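Local coordinates for DNA mismatch repair protein MutL (Aquifex aeolicus, PDB 6LZI) that binds ADP in the Bergerat-type pocket of its N-terminal ATPase domain and, as a MutL protein, probably couples nucleotide turnover to DNA mismatch repair, at residues 53-65 and 103-116. Residues are numbered along the deposited sequence; the frame is centred on the assembly and turned at random.
With ADP (adenosine-5'-diphosphate), chain H.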
loop_
_atom_site.group_PDB
_atom_site.type_symbol
_atom_site.label_atom_id
_atom_site.label_comp_id
_atom_site.label_asym_id
_atom_site.label_seq_id
_atom_site.Cartn_x
_atom_site.Cartn_y
_atom_site.Cartn_z
ATOM N N GLY A 53 -1.189 6.671 -13.089
ATOM C CA GLY A 53 -1.304 5.528 -13.971
ATOM C C GLY A 53 -2.084 5.847 -15.228
ATOM O O GLY A 53 -2.355 6.998 -15.586
ATOM N N THR A 54 -2.513 4.786 -15.878
ATOM C CA THR A 54 -3.074 4.941 -17.209
ATOM C C THR A 54 -4.468 5.542 -17.205
ATOM O O THR A 54 -4.986 5.870 -18.270
ATOM C CB THR A 54 -3.139 3.565 -17.902
ATOM O OG1 THR A 54 -4.224 2.822 -17.335
ATOM C CG2 THR A 54 -1.914 2.823 -17.616
ATOM N N GLY A 55 -5.119 5.612 -16.034
ATOM C CA GLY A 55 -6.481 6.090 -15.967
ATOM C C GLY A 55 -7.505 5.124 -16.570
ATOM O O GLY A 55 -7.234 3.957 -16.876
ATOM N N ILE A 56 -8.729 5.631 -16.634
ATOM C CA ILE A 56 -9.912 4.858 -16.991
ATOM C C ILE A 56 -10.624 5.644 -18.072
ATOM O O ILE A 56 -10.769 6.873 -17.947
ATOM C CB ILE A 56 -10.836 4.610 -15.774
ATOM C CG1 ILE A 56 -10.035 3.945 -14.638
ATOM C CG2 ILE A 56 -12.035 3.733 -16.144
ATOM C CD1 ILE A 56 -10.580 4.240 -13.265
ATOM N N HIS A 57 -10.981 4.959 -19.167
ATOM C CA HIS A 57 -11.654 5.637 -20.258
ATOM C C HIS A 57 -12.966 6.181 -19.725
ATOM O O HIS A 57 -13.587 5.525 -18.872
ATOM C CB HIS A 57 -11.942 4.704 -21.435
ATOM C CG HIS A 57 -12.428 5.432 -22.647
ATOM N ND1 HIS A 57 -13.736 5.841 -22.794
ATOM C CD2 HIS A 57 -11.768 5.883 -23.741
ATOM C CE1 HIS A 57 -13.865 6.491 -23.934
ATOM N NE2 HIS A 57 -12.684 6.538 -24.525
ATOM N N PRO A 58 -13.396 7.372 -20.157
ATOM C CA PRO A 58 -14.710 7.878 -19.706
ATOM C C PRO A 58 -15.854 6.881 -19.855
ATOM O O PRO A 58 -16.750 6.849 -18.999
ATOM C CB PRO A 58 -14.944 9.099 -20.617
ATOM C CG PRO A 58 -13.592 9.565 -20.988
ATOM C CD PRO A 58 -12.751 8.309 -21.098
ATOM N N GLU A 59 -15.872 6.093 -20.939
ATOM C CA GLU A 59 -16.946 5.119 -21.127
ATOM C C GLU A 59 -16.942 4.022 -20.067
ATOM O O GLU A 59 -17.969 3.354 -19.884
ATOM C CB GLU A 59 -16.869 4.503 -22.532
ATOM C CG GLU A 59 -16.969 5.546 -23.631
ATOM C CD GLU A 59 -17.367 4.962 -24.968
ATOM O OE1 GLU A 59 -18.539 4.554 -25.080
ATOM O OE2 GLU A 59 -16.523 4.916 -25.899
ATOM N N ASP A 60 -15.838 3.845 -19.331
ATOM C CA ASP A 60 -15.747 2.802 -18.329
ATOM C C ASP A 60 -15.850 3.346 -16.905
ATOM O O ASP A 60 -15.984 2.554 -15.960
ATOM C CB ASP A 60 -14.426 2.007 -18.481
ATOM C CG ASP A 60 -14.288 1.298 -19.847
ATOM O OD1 ASP A 60 -15.292 0.740 -20.348
ATOM O OD2 ASP A 60 -13.178 1.291 -20.435
ATOM N N VAL A 61 -15.791 4.671 -16.723
ATOM C CA VAL A 61 -15.821 5.224 -15.368
ATOM C C VAL A 61 -17.072 4.751 -14.621
ATOM O O VAL A 61 -16.987 4.277 -13.473
ATOM C CB VAL A 61 -15.714 6.762 -15.411
ATOM C CG1 VAL A 61 -15.960 7.366 -14.036
ATOM C CG2 VAL A 61 -14.348 7.165 -15.909
ATOM N N GLU A 62 -18.252 4.815 -15.281
ATOM C CA GLU A 62 -19.492 4.513 -14.554
ATOM C C GLU A 62 -19.538 3.047 -14.129
ATOM O O GLU A 62 -20.019 2.721 -13.028
ATOM C CB GLU A 62 -20.728 4.853 -15.395
ATOM C CG GLU A 62 -21.922 5.247 -14.533
ATOM C CD GLU A 62 -23.289 4.990 -15.179
ATOM O OE1 GLU A 62 -23.504 5.403 -16.342
ATOM O OE2 GLU A 62 -24.149 4.366 -14.512
ATOM N N LYS A 63 -18.982 2.181 -14.967
ATOM C CA LYS A 63 -19.018 0.736 -14.767
ATOM C C LYS A 63 -18.327 0.305 -13.472
ATOM O O LYS A 63 -18.790 -0.616 -12.788
ATOM C CB LYS A 63 -18.366 0.084 -15.994
ATOM C CG LYS A 63 -18.460 -1.428 -16.120
ATOM C CD LYS A 63 -17.221 -2.097 -15.521
ATOM C CE LYS A 63 -15.930 -1.461 -16.045
ATOM N NZ LYS A 63 -14.796 -1.615 -15.087
ATOM N N VAL A 64 -17.224 0.965 -13.103
ATOM C CA VAL A 64 -16.383 0.450 -12.029
ATOM C C VAL A 64 -17.012 0.588 -10.655
ATOM O O VAL A 64 -16.498 -0.003 -9.699
ATOM C CB VAL A 64 -15.003 1.140 -12.043
ATOM C CG1 VAL A 64 -14.344 0.994 -13.395
ATOM C CG2 VAL A 64 -15.133 2.607 -11.653
ATOM N N VAL A 65 -18.094 1.343 -10.514
ATOM C CA VAL A 65 -18.701 1.523 -9.200
ATOM C C VAL A 65 -19.123 0.177 -8.624
ATOM O O VAL A 65 -20.216 0.028 -8.072
ATOM C CB VAL A 65 -19.900 2.485 -9.249
ATOM C CG1 VAL A 65 -20.256 2.961 -7.837
ATOM C CG2 VAL A 65 -19.589 3.666 -10.146
ATOM N N LEU A 103 -14.853 9.237 -7.566
ATOM C CA LEU A 103 -13.691 8.776 -8.330
ATOM C C LEU A 103 -13.554 9.669 -9.546
ATOM O O LEU A 103 -14.510 9.836 -10.280
ATOM C CB LEU A 103 -13.857 7.346 -8.793
ATOM C CG LEU A 103 -12.794 6.692 -9.739
ATOM C CD1 LEU A 103 -12.620 5.142 -9.473
ATOM C CD2 LEU A 103 -13.110 6.850 -11.172
ATOM N N ARG A 104 -12.394 10.268 -9.744
ATOM C CA ARG A 104 -12.152 11.003 -10.970
ATOM C C ARG A 104 -10.979 10.351 -11.700
ATOM O O ARG A 104 -10.039 9.876 -11.068
ATOM C CB ARG A 104 -11.887 12.514 -10.695
ATOM C CG ARG A 104 -10.605 12.847 -9.887
ATOM C CD ARG A 104 -10.560 14.393 -9.696
ATOM N NE ARG A 104 -11.683 14.777 -8.818
ATOM C CZ ARG A 104 -11.615 14.706 -7.485
ATOM N NH1 ARG A 104 -10.508 14.247 -6.896
ATOM N NH2 ARG A 104 -12.663 15.060 -6.712
ATOM N N SER A 105 -11.054 10.302 -13.024
ATOM C CA SER A 105 -9.994 9.646 -13.822
ATOM C C SER A 105 -9.908 10.242 -15.225
ATOM O O SER A 105 -10.919 10.544 -15.876
ATOM C CB SER A 105 -10.220 8.123 -13.942
ATOM O OG SER A 105 -9.103 7.489 -14.517
ATOM N N ARG A 106 -8.674 10.420 -15.680
ATOM C CA ARG A 106 -8.378 10.885 -17.003
ATOM C C ARG A 106 -7.550 9.787 -17.676
ATOM O O ARG A 106 -6.476 9.414 -17.179
ATOM C CB ARG A 106 -7.597 12.174 -16.958
ATOM C CG ARG A 106 -7.308 12.689 -18.394
ATOM C CD ARG A 106 -6.527 14.030 -18.318
ATOM N NE ARG A 106 -5.822 14.306 -19.562
ATOM C CZ ARG A 106 -4.967 15.321 -19.690
ATOM N NH1 ARG A 106 -4.796 16.153 -18.659
ATOM N NH2 ARG A 106 -4.264 15.485 -20.811
ATOM N N PHE A 107 -8.089 9.262 -18.753
ATOM C CA PHE A 107 -7.442 8.176 -19.482
ATOM C C PHE A 107 -6.252 8.738 -20.243
ATOM O O PHE A 107 -6.299 9.859 -20.763
ATOM C CB PHE A 107 -8.489 7.590 -20.440
ATOM C CG PHE A 107 -8.138 6.258 -21.048
ATOM C CD1 PHE A 107 -7.861 5.161 -20.240
ATOM C CD2 PHE A 107 -8.287 6.080 -22.387
ATOM C CE1 PHE A 107 -7.591 3.924 -20.807
ATOM C CE2 PHE A 107 -8.026 4.805 -22.997
ATOM C CZ PHE A 107 -7.702 3.740 -22.180
ATOM N N PHE A 108 -5.202 7.933 -20.390
ATOM C CA PHE A 108 -4.017 8.430 -21.080
ATOM C C PHE A 108 -4.334 8.954 -22.492
ATOM O O PHE A 108 -3.642 9.859 -22.990
ATOM C CB PHE A 108 -2.925 7.329 -21.096
ATOM C CG PHE A 108 -3.206 6.210 -22.065
ATOM C CD1 PHE A 108 -3.953 5.108 -21.647
ATOM C CD2 PHE A 108 -2.658 6.221 -23.341
ATOM C CE1 PHE A 108 -4.210 4.048 -22.547
ATOM C CE2 PHE A 108 -2.907 5.185 -24.255
ATOM C CZ PHE A 108 -3.685 4.100 -23.853
ATOM N N GLN A 109 -5.411 8.497 -23.123
ATOM C CA GLN A 109 -5.700 8.946 -24.482
ATOM C C GLN A 109 -6.581 10.196 -24.538
ATOM O O GLN A 109 -6.834 10.710 -25.629
ATOM C CB GLN A 109 -6.380 7.824 -25.282
ATOM C CG GLN A 109 -5.750 6.465 -25.127
ATOM C CD GLN A 109 -5.907 5.588 -26.366
ATOM O OE1 GLN A 109 -6.960 4.973 -26.585
ATOM N NE2 GLN A 109 -4.848 5.522 -27.185
ATOM N N GLU A 110 -7.050 10.697 -23.399
ATOM C CA GLU A 110 -8.074 11.729 -23.358
ATOM C C GLU A 110 -7.511 13.035 -22.825
ATOM O O GLU A 110 -6.586 13.038 -22.012
ATOM C CB GLU A 110 -9.238 11.282 -22.481
ATOM C CG GLU A 110 -9.972 10.099 -23.032
ATOM C CD GLU A 110 -10.792 10.447 -24.256
ATOM O OE1 GLU A 110 -11.553 9.571 -24.718
ATOM O OE2 GLU A 110 -10.700 11.594 -24.752
ATOM N N LYS A 111 -8.084 14.153 -23.283
ATOM C CA LYS A 111 -7.627 15.449 -22.781
ATOM C C LYS A 111 -8.266 15.800 -21.444
ATOM O O LYS A 111 -7.648 16.506 -20.628
ATOM C CB LYS A 111 -7.948 16.558 -23.803
ATOM C CG LYS A 111 -7.280 16.389 -25.160
ATOM C CD LYS A 111 -7.555 17.597 -26.044
ATOM C CE LYS A 111 -7.081 17.390 -27.486
ATOM N NZ LYS A 111 -5.636 17.058 -27.520
ATOM N N GLU A 112 -9.464 15.270 -21.189
ATOM C CA GLU A 112 -10.276 15.594 -20.019
ATOM C C GLU A 112 -10.494 14.356 -19.181
ATOM O O GLU A 112 -10.534 13.230 -19.701
ATOM C CB GLU A 112 -11.694 16.094 -20.368
ATOM C CG GLU A 112 -11.823 17.159 -21.345
ATOM C CD GLU A 112 -13.201 17.812 -21.214
ATOM O OE1 GLU A 112 -13.291 19.025 -21.468
ATOM O OE2 GLU A 112 -14.186 17.129 -20.835
ATOM N N GLY A 113 -10.708 14.581 -17.890
ATOM C CA GLY A 113 -11.117 13.522 -17.011
ATOM C C GLY A 113 -12.624 13.515 -16.822
ATOM O O GLY A 113 -13.348 14.412 -17.255
ATOM N N LYS A 114 -13.083 12.464 -16.135
ATOM C CA LYS A 114 -14.471 12.309 -15.764
ATOM C C LYS A 114 -14.556 11.905 -14.295
ATOM O O LYS A 114 -13.751 11.099 -13.790
ATOM C CB LYS A 114 -15.156 11.267 -16.708
ATOM C CG LYS A 114 -16.535 10.803 -16.238
ATOM C CD LYS A 114 -17.293 10.014 -17.266
ATOM C CE LYS A 114 -17.148 10.596 -18.659
ATOM N NZ LYS A 114 -17.683 11.982 -18.941
ATOM N N GLU A 115 -15.589 12.370 -13.629
ATOM C CA GLU A 115 -15.726 12.141 -12.193
ATOM C C GLU A 115 -17.099 11.539 -11.905
ATOM O O GLU A 115 -18.092 11.995 -12.448
ATOM C CB GLU A 115 -15.554 13.462 -11.451
ATOM C CG GLU A 115 -15.908 13.281 -9.986
ATOM C CD GLU A 115 -15.715 14.508 -9.199
ATOM O OE1 GLU A 115 -14.599 15.006 -9.181
ATOM O OE2 GLU A 115 -16.695 14.992 -8.613
ATOM N N ILE A 116 -17.145 10.490 -11.099
ATOM C CA ILE A 116 -18.420 9.893 -10.707
ATOM C C ILE A 116 -18.543 10.024 -9.203
ATOM O O ILE A 116 -17.555 9.941 -8.461
ATOM C CB ILE A 116 -18.517 8.417 -11.147
ATOM C CG1 ILE A 116 -19.879 7.833 -10.789
ATOM C CG2 ILE A 116 -17.422 7.558 -10.518
ATOM C CD1 ILE A 116 -20.356 6.741 -11.737
HETATM P PB ADP H . -10.446 -5.233 -9.631
HETATM O O1B ADP H . -9.296 -4.315 -9.392
HETATM O O2B ADP H . -10.679 -5.499 -11.141
HETATM O O3B ADP H . -10.299 -6.536 -8.875
HETATM P PA ADP H . -11.830 -2.969 -8.547
HETATM O O1A ADP H . -13.242 -2.760 -8.083
HETATM O O2A ADP H . -10.779 -2.697 -7.525
HETATM O O3A ADP H . -11.778 -4.532 -9.099
HETATM O "O5'" ADP H . -11.480 -1.945 -9.746
HETATM C "C5'" ADP H . -12.314 -2.209 -10.876
HETATM C "C4'" ADP H . -11.623 -1.774 -12.164
HETATM O "O4'" ADP H . -11.508 -0.373 -12.171
HETATM C "C3'" ADP H . -10.219 -2.295 -12.394
HETATM O "O3'" ADP H . -10.281 -3.554 -13.118
HETATM C "C2'" ADP H . -9.619 -1.230 -13.291
HETATM O "O2'" ADP H . -10.109 -1.576 -14.628
HETATM C "C1'" ADP H . -10.341 0.024 -12.863
HETATM N N9 ADP H . -9.569 0.823 -11.920
HETATM C C8 ADP H . -9.773 0.968 -10.582
HETATM N N7 ADP H . -8.864 1.820 -10.039
HETATM C C5 ADP H . -8.065 2.184 -11.075
HETATM C C6 ADP H . -6.901 3.070 -11.165
HETATM N N6 ADP H . -6.418 3.676 -10.045
HETATM N N1 ADP H . -6.328 3.224 -12.391
HETATM C C2 ADP H . -6.845 2.544 -13.496
HETATM N N3 ADP H . -7.912 1.747 -13.487
HETATM C C4 ADP H . -8.540 1.570 -12.293
HETATM O O HOH W 1 -12.142 9.162 -17.931
#
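With CG anti to the backbone N in both Phe107 (chi1 -166°) and His57 (chi1 -171°), the two rings meet in an offset edge-to-face pair, planes 70° apart, the histidine edge toward the phenylalanine face. Here, in the Bergerat ATP-binding fold, residues 53-65, a loop and short helix lining the ADP pocket, lie across the beta-hairpin 103-116. His57 CB stands over the Phe107 face, 4.0 Å from the ring centroid; the opposite face is covered by Phe108 CD1. His57 is also the N-cap of helix 58-61: its ND1 accepts from Glu59 N at 2.8 Å, nearly in the ring plane, which helps hold the imidazole's rotation. An alanine in place of Phe107 would probably leave a gap under His57 CB and deprive the imidazole edge of its aromatic partner. Phe108 N donates to Thr54 O, tying the hairpin turn 107-110 to the loop. Gly55 CA packs against Ser105 OG and makes a CA-H...O contact with Arg106 O (3.5 Å). Ser105 OG takes a weak bond from Ile56 N, but its stronger partner is Thr135, another pocket residue. Farther along, Val61 CG1 rests against both Leu103 CD2 and Ile116 CG2, and Ile116 CD1 abuts Glu62 CG and Val65 CG2, the latter in a poorly ordered residue. The Lys114 chain, bent toward its end, brings CE against the rim of the Pro58 ring, 3.3 Å from CB, tighter than usual. Segment 53-65 also reaches the nucleotide: Ile56 CG1 lies 3.3 Å from ADP N3, and Val64 CG1 touches the ribose O4'. A water bridges the two segments, donating to Ile56 O at 2.7 Å and to Ser105 O at 2.8 Å.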